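Local structure of titin (Homo sapiens, 2A38) at residues 79-84 and 88-93; 111-114 and 120-123; 175-178 and 183-186. The protein probably serves as a giant scaffold and elastic filament of the muscle sarcomere, its N terminus forming a tandem of two immunoglobulin-like domains, Z1 and Z2. All coordinates share one frame; numbering follows the deposited sequence.

Contact 1. Residues 79-84 and 88-93; sequences SLKATN and QATSTA
K81 and T90 face each other on antiparallel strands, and their side chains lie alongside, pointing the same way. T90 OG1 rests against K81 CG at 3.4 Å. The lysine leaves its strand with CG anti to the carbonyl carbon (chi1 -75°) and runs extended from there. This brings its amine to the Q88 side, within reach of a shared water. That water takes a hydrogen bond from K81 NZ and one from Q88 NE2, at 2.9 and 3.2 Å, and so links the two side chains. K81 also makes a cation-pi contact with F40. Q88 is extended too, with CG anti to the backbone N (chi1 172°), and it crosses T83 at a slant. Its OE1 lies 3.3 Å from T83 OG1, a weak and unsettled hydrogen bond. S79 and T92 share this polar face.

The other face carries L80, A82, A89 and S91. L80 reaches into the core, onto W39, A27 and I29. S91 OG is hydrogen-bonded to the backbone N of L12. A82 and A89 are small, and their partners there are I29 and F8 respectively.

Four backbone bonds join the strands. L80 N gives to S91 O at 2.8 Å, and S91 N returns a bond to L80 O. A82 and A89 pair in the same reciprocal way. The CA atoms of T90 and K81 add close C-H...O contacts to the carbonyl oxygens of L80 and A89. This is the antiparallel hairpin of the last two strands of an immunoglobulin I-set domain, strands F and G, with a polar outer face and an inner face on the beta-sandwich core.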
ATOM      1  N   SER A  79      14.301   5.621  19.137  1.00 20.08           N
ATOM      2  CA  SER A  79      14.494   6.004  20.518  1.00 19.28           C
ATOM      3  C   SER A  79      14.173   7.464  20.723  1.00 16.77           C
ATOM      4  O   SER A  79      14.231   8.265  19.806  1.00 17.66           O
ATOM      5  CB  SER A  79      15.923   5.711  20.964  1.00 21.41           C
ATOM      6  OG  SER A  79      16.842   6.478  20.220  1.00 28.39           O
ATOM      7  N   LEU A  80      13.830   7.793  21.954  1.00 16.78           N
ATOM      8  CA  LEU A  80      13.474   9.144  22.346  1.00 15.51           C
ATOM      9  C   LEU A  80      14.397   9.589  23.482  1.00 15.43           C
ATOM     10  O   LEU A  80      14.504   8.896  24.488  1.00 17.62           O
ATOM     11  CB  LEU A  80      12.021   9.133  22.817  1.00 14.74           C
ATOM     12  CG  LEU A  80      11.361  10.400  23.354  1.00 15.68           C
ATOM     13  CD1 LEU A  80      11.361  11.462  22.284  1.00 15.75           C
ATOM     14  CD2 LEU A  80       9.932  10.072  23.773  1.00 15.30           C
ATOM     15  N   LYS A  81      15.094  10.708  23.301  1.00 16.78           N
ATOM     16  CA  LYS A  81      15.975  11.251  24.338  1.00 18.69           C
ATOM     17  C   LYS A  81      15.344  12.500  24.941  1.00 17.96           C
ATOM     18  O   LYS A  81      14.854  13.356  24.218  1.00 16.96           O
ATOM     19  CB  LYS A  81      17.333  11.673  23.782  1.00 20.63           C
ATOM     20  CG  LYS A  81      18.284  10.543  23.462  1.00 28.79           C
ATOM     21  CD  LYS A  81      19.691  11.099  23.186  1.00 32.24           C
ATOM     22  CE  LYS A  81      20.631   9.996  22.689  1.00 36.27           C
ATOM     23  NZ  LYS A  81      22.035  10.475  22.492  1.00 39.42           N
ATOM     24  N   ALA A  82      15.380  12.605  26.265  1.00 17.76           N
ATOM     25  CA  ALA A  82      14.837  13.761  26.983  1.00 17.87           C
ATOM     26  C   ALA A  82      15.970  14.368  27.815  1.00 16.40           C
ATOM     27  O   ALA A  82      16.692  13.641  28.499  1.00 15.79           O
ATOM     28  CB  ALA A  82      13.689  13.323  27.888  1.00 17.84           C
ATOM     29  N   THR A  83      16.121  15.687  27.774  1.00 15.49           N
ATOM     30  CA  THR A  83      17.203  16.320  28.514  1.00 17.19           C
ATOM     31  C   THR A  83      16.890  17.650  29.183  1.00 17.14           C
ATOM     32  O   THR A  83      16.170  18.473  28.632  1.00 16.67           O
ATOM     33  CB  THR A  83      18.405  16.583  27.588  1.00 19.45           C
ATOM     34  OG1 THR A  83      18.729  15.386  26.877  1.00 25.48           O
ATOM     35  CG2 THR A  83      19.618  17.020  28.389  1.00 20.36           C
ATOM     36  N   ASN A  84      17.436  17.845  30.382  1.00 18.21           N
ATOM     37  CA  ASN A  84      17.305  19.115  31.096  1.00 17.62           C
ATOM     38  C   ASN A  84      18.552  19.257  31.967  1.00 19.50           C
ATOM     39  O   ASN A  84      19.461  18.423  31.893  1.00 18.87           O
ATOM     40  CB  ASN A  84      15.996  19.228  31.915  1.00 16.57           C
ATOM     41  CG  ASN A  84      15.954  18.324  33.135  1.00 14.06           C
ATOM     42  OD1 ASN A  84      16.965  17.794  33.575  1.00 15.80           O
ATOM     43  ND2 ASN A  84      14.762  18.160  33.697  1.00 15.09           N
ATOM     44  N   GLN A  88      19.575  13.286  31.794  1.00 18.21           N
ATOM     45  CA  GLN A  88      19.067  12.864  30.504  1.00 18.02           C
ATOM     46  C   GLN A  88      18.480  11.471  30.590  1.00 17.41           C
ATOM     47  O   GLN A  88      19.007  10.612  31.293  1.00 16.29           O
ATOM     48  CB  GLN A  88      20.205  12.883  29.484  1.00 21.60           C
ATOM     49  CG  GLN A  88      19.864  12.281  28.144  1.00 28.12           C
ATOM     50  CD  GLN A  88      21.034  12.330  27.184  1.00 32.27           C
ATOM     51  OE1 GLN A  88      21.311  13.363  26.573  1.00 35.64           O
ATOM     52  NE2 GLN A  88      21.741  11.212  27.059  1.00 34.87           N
ATOM     53  N   ALA A  89      17.388  11.251  29.865  1.00 17.95           N
ATOM     54  CA  ALA A  89      16.719   9.954  29.846  1.00 16.14           C
ATOM     55  C   ALA A  89      16.506   9.514  28.406  1.00 15.96           C
ATOM     56  O   ALA A  89      16.378  10.336  27.516  1.00 15.21           O
ATOM     57  CB  ALA A  89      15.373  10.039  30.569  1.00 15.51           C
ATOM     58  N   THR A  90      16.474   8.207  28.185  1.00 16.16           N
ATOM     59  CA  THR A  90      16.265   7.665  26.856  1.00 17.34           C
ATOM     60  C   THR A  90      15.309   6.490  26.955  1.00 15.92           C
ATOM     61  O   THR A  90      15.317   5.766  27.941  1.00 15.02           O
ATOM     62  CB  THR A  90      17.589   7.179  26.250  1.00 21.01           C
ATOM     63  OG1 THR A  90      18.448   8.303  26.037  1.00 25.24           O
ATOM     64  CG2 THR A  90      17.355   6.471  24.931  1.00 24.24           C
ATOM     65  N   SER A  91      14.473   6.326  25.938  1.00 16.22           N
ATOM     66  CA  SER A  91      13.521   5.227  25.872  1.00 15.51           C
ATOM     67  C   SER A  91      13.632   4.708  24.451  1.00 17.68           C
ATOM     68  O   SER A  91      13.555   5.481  23.510  1.00 17.66           O
ATOM     69  CB  SER A  91      12.107   5.731  26.133  1.00 16.67           C
ATOM     70  OG  SER A  91      11.186   4.654  26.197  1.00 20.98           O
ATOM     71  N   THR A  92      13.832   3.405  24.287  1.00 19.70           N
ATOM     72  CA  THR A  92      13.973   2.825  22.958  1.00 20.15           C
ATOM     73  C   THR A  92      12.998   1.673  22.719  1.00 22.18           C
ATOM     74  O   THR A  92      12.761   0.848  23.606  1.00 19.68           O
ATOM     75  CB  THR A  92      15.423   2.329  22.737  1.00 22.85           C
ATOM     76  OG1 THR A  92      16.317   3.452  22.727  1.00 25.33           O
ATOM     77  CG2 THR A  92      15.555   1.584  21.416  1.00 23.06           C
ATOM     78  N   ALA A  93      12.429   1.636  21.514  1.00 23.28           N
ATOM     79  CA  ALA A  93      11.483   0.591  21.117  1.00 24.43           C
ATOM     80  C   ALA A  93      11.779   0.183  19.683  1.00 25.10           C
ATOM     81  O   ALA A  93      12.525   0.855  18.977  1.00 23.50           O
ATOM     82  CB  ALA A  93      10.044   1.097  21.227  1.00 24.16           C
TER
HETATM   83  O   HOH W   1      23.802  11.201  24.613  1.00 54.09           O

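Contact 2. Residues 111-114 and 120-123; sequences QSMT and QVRL
The extended backbones of M113 and V121 run well apart, 8.9 Å between CA and CA, so side chains bridge the gap. M113 does most of this. Its CB is directed toward strand 120-123, and its end meets V121 tip to tip. M113 CE comes to 3.3 Å from V121 CG1, tighter than usual van der Waals contact, and to 3.8 Å from V121 CG2. The methyl thus sits against both branches of the valine. The sulfur serves the second partner: M113 SD lies 3.5 Å from L123 CD2, and the two side chains pass at a slant. M113 CG sits between its own backbone N and carbonyl carbon (chi1 45°), and the chain then bends at chi3 (-81°). That bend turns CE to V121 while SD stays on L123.

Replacing M113 by an alanine would probably open a gap in front of V121 CG1 and L123 CD2, and leave this edge of the core poorly filled.

The backbone of M113 bonds elsewhere, to E190 and L192, and its side chain also touches L191. V121 and L123 pair with I163 and L161. The two segments therefore belong to different sheets. The contact is a hydrophobic link between the sheets of an immunoglobulin beta-sandwich, where the short strand A' beside strand G meets strand B of the opposing sheet, as in I-set domains.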
ATOM      1  N   GLN A 111     -17.843  -6.919 -19.329  1.00 23.69           N
ATOM      2  CA  GLN A 111     -19.288  -6.839 -19.484  1.00 26.60           C
ATOM      3  C   GLN A 111     -19.678  -7.460 -20.813  1.00 25.46           C
ATOM      4  O   GLN A 111     -19.012  -7.243 -21.820  1.00 25.09           O
ATOM      5  CB  GLN A 111     -19.767  -5.386 -19.443  1.00 30.00           C
ATOM      6  CG  GLN A 111     -19.631  -4.718 -18.085  1.00 37.44           C
ATOM      7  CD  GLN A 111     -20.191  -3.300 -18.087  1.00 42.46           C
ATOM      8  OE1 GLN A 111     -21.391  -3.100 -18.307  1.00 44.68           O
ATOM      9  NE2 GLN A 111     -19.324  -2.308 -17.844  1.00 43.56           N
ATOM     10  N   SER A 112     -20.753  -8.239 -20.812  1.00 24.63           N
ATOM     11  CA  SER A 112     -21.222  -8.875 -22.034  1.00 24.92           C
ATOM     12  C   SER A 112     -21.713  -7.842 -23.034  1.00 25.71           C
ATOM     13  O   SER A 112     -22.221  -6.785 -22.660  1.00 27.18           O
ATOM     14  CB  SER A 112     -22.364  -9.834 -21.728  1.00 25.45           C
ATOM     15  OG  SER A 112     -21.920 -10.895 -20.908  1.00 31.06           O
ATOM     16  N   MET A 113     -21.560  -8.136 -24.317  1.00 25.59           N
ATOM     17  CA  MET A 113     -22.041  -7.209 -25.311  1.00 25.34           C
ATOM     18  C   MET A 113     -22.393  -7.855 -26.629  1.00 24.04           C
ATOM     19  O   MET A 113     -21.795  -8.851 -27.049  1.00 22.28           O
ATOM     20  CB  MET A 113     -21.043  -6.070 -25.509  1.00 31.14           C
ATOM     21  CG  MET A 113     -19.601  -6.477 -25.622  1.00 35.59           C
ATOM     22  SD  MET A 113     -18.596  -4.984 -25.405  1.00 44.55           S
ATOM     23  CE  MET A 113     -18.695  -4.269 -27.065  1.00 40.91           C
ATOM     24  N   THR A 114     -23.400  -7.276 -27.267  1.00 22.45           N
ATOM     25  CA  THR A 114     -23.893  -7.762 -28.542  1.00 22.22           C
ATOM     26  C   THR A 114     -23.735  -6.622 -29.520  1.00 22.15           C
ATOM     27  O   THR A 114     -24.246  -5.527 -29.288  1.00 22.09           O
ATOM     28  CB  THR A 114     -25.381  -8.153 -28.433  1.00 22.55           C
ATOM     29  OG1 THR A 114     -25.557  -9.016 -27.302  1.00 23.01           O
ATOM     30  CG2 THR A 114     -25.847  -8.878 -29.688  1.00 22.91           C
ATOM     31  N   GLN A 120     -16.296  -1.961 -33.917  1.00 17.29           N
ATOM     32  CA  GLN A 120     -15.063  -1.890 -33.145  1.00 18.92           C
ATOM     33  C   GLN A 120     -15.514  -2.191 -31.718  1.00 21.01           C
ATOM     34  O   GLN A 120     -16.449  -1.559 -31.216  1.00 20.41           O
ATOM     35  CB  GLN A 120     -14.459  -0.491 -33.194  1.00 20.65           C
ATOM     36  CG  GLN A 120     -13.303  -0.288 -32.229  1.00 21.74           C
ATOM     37  CD  GLN A 120     -12.964   1.189 -32.010  1.00 27.48           C
ATOM     38  OE1 GLN A 120     -12.280   1.818 -32.828  1.00 26.98           O
ATOM     39  NE2 GLN A 120     -13.457   1.750 -30.905  1.00 24.19           N
ATOM     40  N   VAL A 121     -14.862  -3.153 -31.068  1.00 21.22           N
ATOM     41  CA  VAL A 121     -15.228  -3.550 -29.709  1.00 21.74           C
ATOM     42  C   VAL A 121     -14.054  -3.483 -28.745  1.00 22.74           C
ATOM     43  O   VAL A 121     -12.927  -3.837 -29.095  1.00 22.45           O
ATOM     44  CB  VAL A 121     -15.770  -5.001 -29.690  1.00 22.88           C
ATOM     45  CG1 VAL A 121     -15.898  -5.500 -28.273  1.00 24.16           C
ATOM     46  CG2 VAL A 121     -17.108  -5.056 -30.381  1.00 25.89           C
ATOM     47  N   ARG A 122     -14.326  -3.024 -27.528  1.00 24.29           N
ATOM     48  CA  ARG A 122     -13.296  -2.952 -26.499  1.00 26.41           C
ATOM     49  C   ARG A 122     -13.825  -3.539 -25.203  1.00 25.65           C
ATOM     50  O   ARG A 122     -14.877  -3.131 -24.708  1.00 26.32           O
ATOM     51  CB  ARG A 122     -12.843  -1.509 -26.266  1.00 27.76           C
ATOM     52  CG  ARG A 122     -11.720  -1.362 -25.246  1.00 31.94           C
ATOM     53  CD  ARG A 122     -10.684  -0.381 -25.755  1.00 37.11           C
ATOM     54  NE  ARG A 122     -11.341   0.714 -26.466  1.00 42.34           N
ATOM     55  CZ  ARG A 122     -10.749   1.509 -27.354  1.00 43.61           C
ATOM     56  NH1 ARG A 122     -11.449   2.469 -27.944  1.00 44.58           N
ATOM     57  NH2 ARG A 122      -9.466   1.347 -27.659  1.00 44.37           N
ATOM     58  N   LEU A 123     -13.107  -4.528 -24.684  1.00 25.19           N
ATOM     59  CA  LEU A 123     -13.466  -5.172 -23.429  1.00 24.50           C
ATOM     60  C   LEU A 123     -12.374  -4.771 -22.429  1.00 24.56           C
ATOM     61  O   LEU A 123     -11.197  -5.039 -22.660  1.00 24.56           O
ATOM     62  CB  LEU A 123     -13.484  -6.693 -23.614  1.00 24.85           C
ATOM     63  CG  LEU A 123     -14.361  -7.210 -24.755  1.00 25.77           C
ATOM     64  CD1 LEU A 123     -14.154  -8.702 -24.962  1.00 24.30           C
ATOM     65  CD2 LEU A 123     -15.806  -6.907 -24.437  1.00 26.41           C
TER

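Contact 3. Residues 175-178 and 183-186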
ATOM      1  N   SER A 175     -12.884 -14.211 -21.138  1.00 17.51           N
ATOM      2  CA  SER A 175     -12.584 -14.150 -19.718  1.00 15.66           C
ATOM      3  C   SER A 175     -11.183 -13.622 -19.440  1.00 16.06           C
ATOM      4  O   SER A 175     -10.308 -13.610 -20.310  1.00 15.33           O
ATOM      5  CB  SER A 175     -12.716 -15.535 -19.106  1.00 16.75           C
ATOM      6  OG  SER A 175     -11.890 -16.450 -19.799  1.00 20.12           O
ATOM      7  N   VAL A 176     -10.982 -13.166 -18.218  1.00 15.39           N
ATOM      8  CA  VAL A 176      -9.685 -12.681 -17.813  1.00 16.40           C
ATOM      9  C   VAL A 176      -9.408 -13.330 -16.478  1.00 16.67           C
ATOM     10  O   VAL A 176     -10.285 -13.422 -15.619  1.00 16.42           O
ATOM     11  CB  VAL A 176      -9.649 -11.146 -17.679  1.00 17.09           C
ATOM     12  CG1 VAL A 176     -10.844 -10.674 -16.909  1.00 21.59           C
ATOM     13  CG2 VAL A 176      -8.371 -10.718 -16.983  1.00 15.10           C
ATOM     14  N   ASN A 177      -8.186 -13.813 -16.335  1.00 16.94           N
ATOM     15  CA  ASN A 177      -7.742 -14.472 -15.126  1.00 17.41           C
ATOM     16  C   ASN A 177      -6.631 -13.640 -14.494  1.00 16.06           C
ATOM     17  O   ASN A 177      -5.668 -13.277 -15.174  1.00 14.43           O
ATOM     18  CB  ASN A 177      -7.210 -15.845 -15.488  1.00 21.48           C
ATOM     19  CG  ASN A 177      -7.550 -16.862 -14.469  1.00 27.97           C
ATOM     20  OD1 ASN A 177      -6.884 -16.978 -13.444  1.00 32.24           O
ATOM     21  ND2 ASN A 177      -8.617 -17.610 -14.724  1.00 32.19           N
ATOM     22  N   ALA A 178      -6.765 -13.334 -13.209  1.00 13.50           N
ATOM     23  CA  ALA A 178      -5.750 -12.547 -12.507  1.00 12.98           C
ATOM     24  C   ALA A 178      -5.264 -13.319 -11.291  1.00 11.85           C
ATOM     25  O   ALA A 178      -6.062 -13.770 -10.484  1.00 12.24           O
ATOM     26  CB  ALA A 178      -6.327 -11.197 -12.085  1.00 11.60           C
ATOM     27  N   GLY A 183      -3.977 -15.162  -4.131  1.00 14.07           N
ATOM     28  CA  GLY A 183      -5.249 -15.571  -4.685  1.00 13.11           C
ATOM     29  C   GLY A 183      -5.410 -15.465  -6.184  1.00 13.82           C
ATOM     30  O   GLY A 183      -4.516 -15.025  -6.903  1.00 10.56           O
ATOM     31  N   ARG A 184      -6.580 -15.888  -6.647  1.00 14.73           N
ATOM     32  CA  ARG A 184      -6.919 -15.849  -8.055  1.00 15.95           C
ATOM     33  C   ARG A 184      -8.351 -15.361  -8.200  1.00 16.14           C
ATOM     34  O   ARG A 184      -9.225 -15.727  -7.425  1.00 15.81           O
ATOM     35  CB  ARG A 184      -6.805 -17.237  -8.685  1.00 18.07           C
ATOM     36  CG  ARG A 184      -7.064 -17.238 -10.192  1.00 22.77           C
ATOM     37  CD  ARG A 184      -7.225 -18.652 -10.708  1.00 24.56           C
ATOM     38  NE  ARG A 184      -8.383 -19.284 -10.093  1.00 28.53           N
ATOM     39  CZ  ARG A 184      -8.570 -20.597 -10.038  1.00 32.06           C
ATOM     40  NH1 ARG A 184      -7.663 -21.416 -10.559  1.00 31.55           N
ATOM     41  NH2 ARG A 184      -9.667 -21.094  -9.471  1.00 31.85           N
ATOM     42  N   ALA A 185      -8.573 -14.523  -9.200  1.00 15.67           N
ATOM     43  CA  ALA A 185      -9.886 -13.981  -9.485  1.00 16.32           C
ATOM     44  C   ALA A 185     -10.108 -14.130 -10.988  1.00 16.76           C
ATOM     45  O   ALA A 185      -9.154 -14.062 -11.766  1.00 14.15           O
ATOM     46  CB  ALA A 185      -9.929 -12.518  -9.094  1.00 15.90           C
ATOM     47  N   THR A 186     -11.354 -14.338 -11.400  1.00 17.46           N
ATOM     48  CA  THR A 186     -11.651 -14.454 -12.820  1.00 18.39           C
ATOM     49  C   THR A 186     -12.889 -13.644 -13.157  1.00 17.67           C
ATOM     50  O   THR A 186     -13.778 -13.476 -12.332  1.00 18.57           O
ATOM     51  CB  THR A 186     -11.865 -15.922 -13.258  1.00 21.44           C
ATOM     52  OG1 THR A 186     -13.090 -16.417 -12.703  1.00 27.19           O
ATOM     53  CG2 THR A 186     -10.710 -16.792 -12.781  1.00 21.05           C
TER
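The amide of N177 lies between T186 and R184, with a different neighbour at its nitrogen and at its oxygen. Over one face, above the nitrogen, sits the methyl of T186: its CG2 is 3.0 Å from N177 ND2, a tight approach. At the oxygen end the arginine meets the amide with its methylenes, R184 CD 3.2 Å and CG 3.3 Å from N177 OD1. The guanidinium plane stands almost square to the amide plane, 84° apart, and N177 OD1 lies oblique to it. The arginine chain starts with CG anti to the backbone N, and the bend at chi3 (63°) turns the guanidinium away from the amide, leaving CG and CD at the oxygen. T186 lies alongside N177, pointing the same way. Its OG1 takes the place between backbone N and carbonyl carbon (chi1 70°), which puts CG2 on the amide.

The two strands form the F-G hairpin of an immunoglobulin I-set domain. N177 and T186 are a non-hydrogen-bonded pair, and A178 and A185 are a hydrogen-bonded one. A178 N gives a nearly straight bond to A185 O at 2.9 Å, and A185 N gives back to A178 O at the same length. The CA atoms of T186 and R184 approach the carbonyl oxygens of V176 and A178, each at 3.3 Å, as C-H...O contacts.

On the other face, the methyls of A178 and A185 both touch F106. V176 also reaches F106, and packs on V125 and V135 as well. On the far flank of strand 175-178, the backbone of N177 bonds to K136 and that of S175 to Y138.

How the contacts relate
The three contacts follow one another along the chain; none nests in or crosses another. Contact 1 comes first. It closes the short connection through residues 85-87 and ties strands 76-84 and 87-98 within the first immunoglobulin domain. The chain then passes to the second domain, where contact 2 closes the loop between 114 and 120 and bridges the two sheets. Contact 3 closes the connection through residues 179-182 late in the sequence and lies within one sheet. Contacts 2 and 3 have centres about 19 Å apart and do not touch, but strand 183-193 runs on from contact 3 to pair with strand 113-115 of contact 2. Contacts 1 and 3 lie in equivalent hairpins of the two domains, with centres about 51 Å apart.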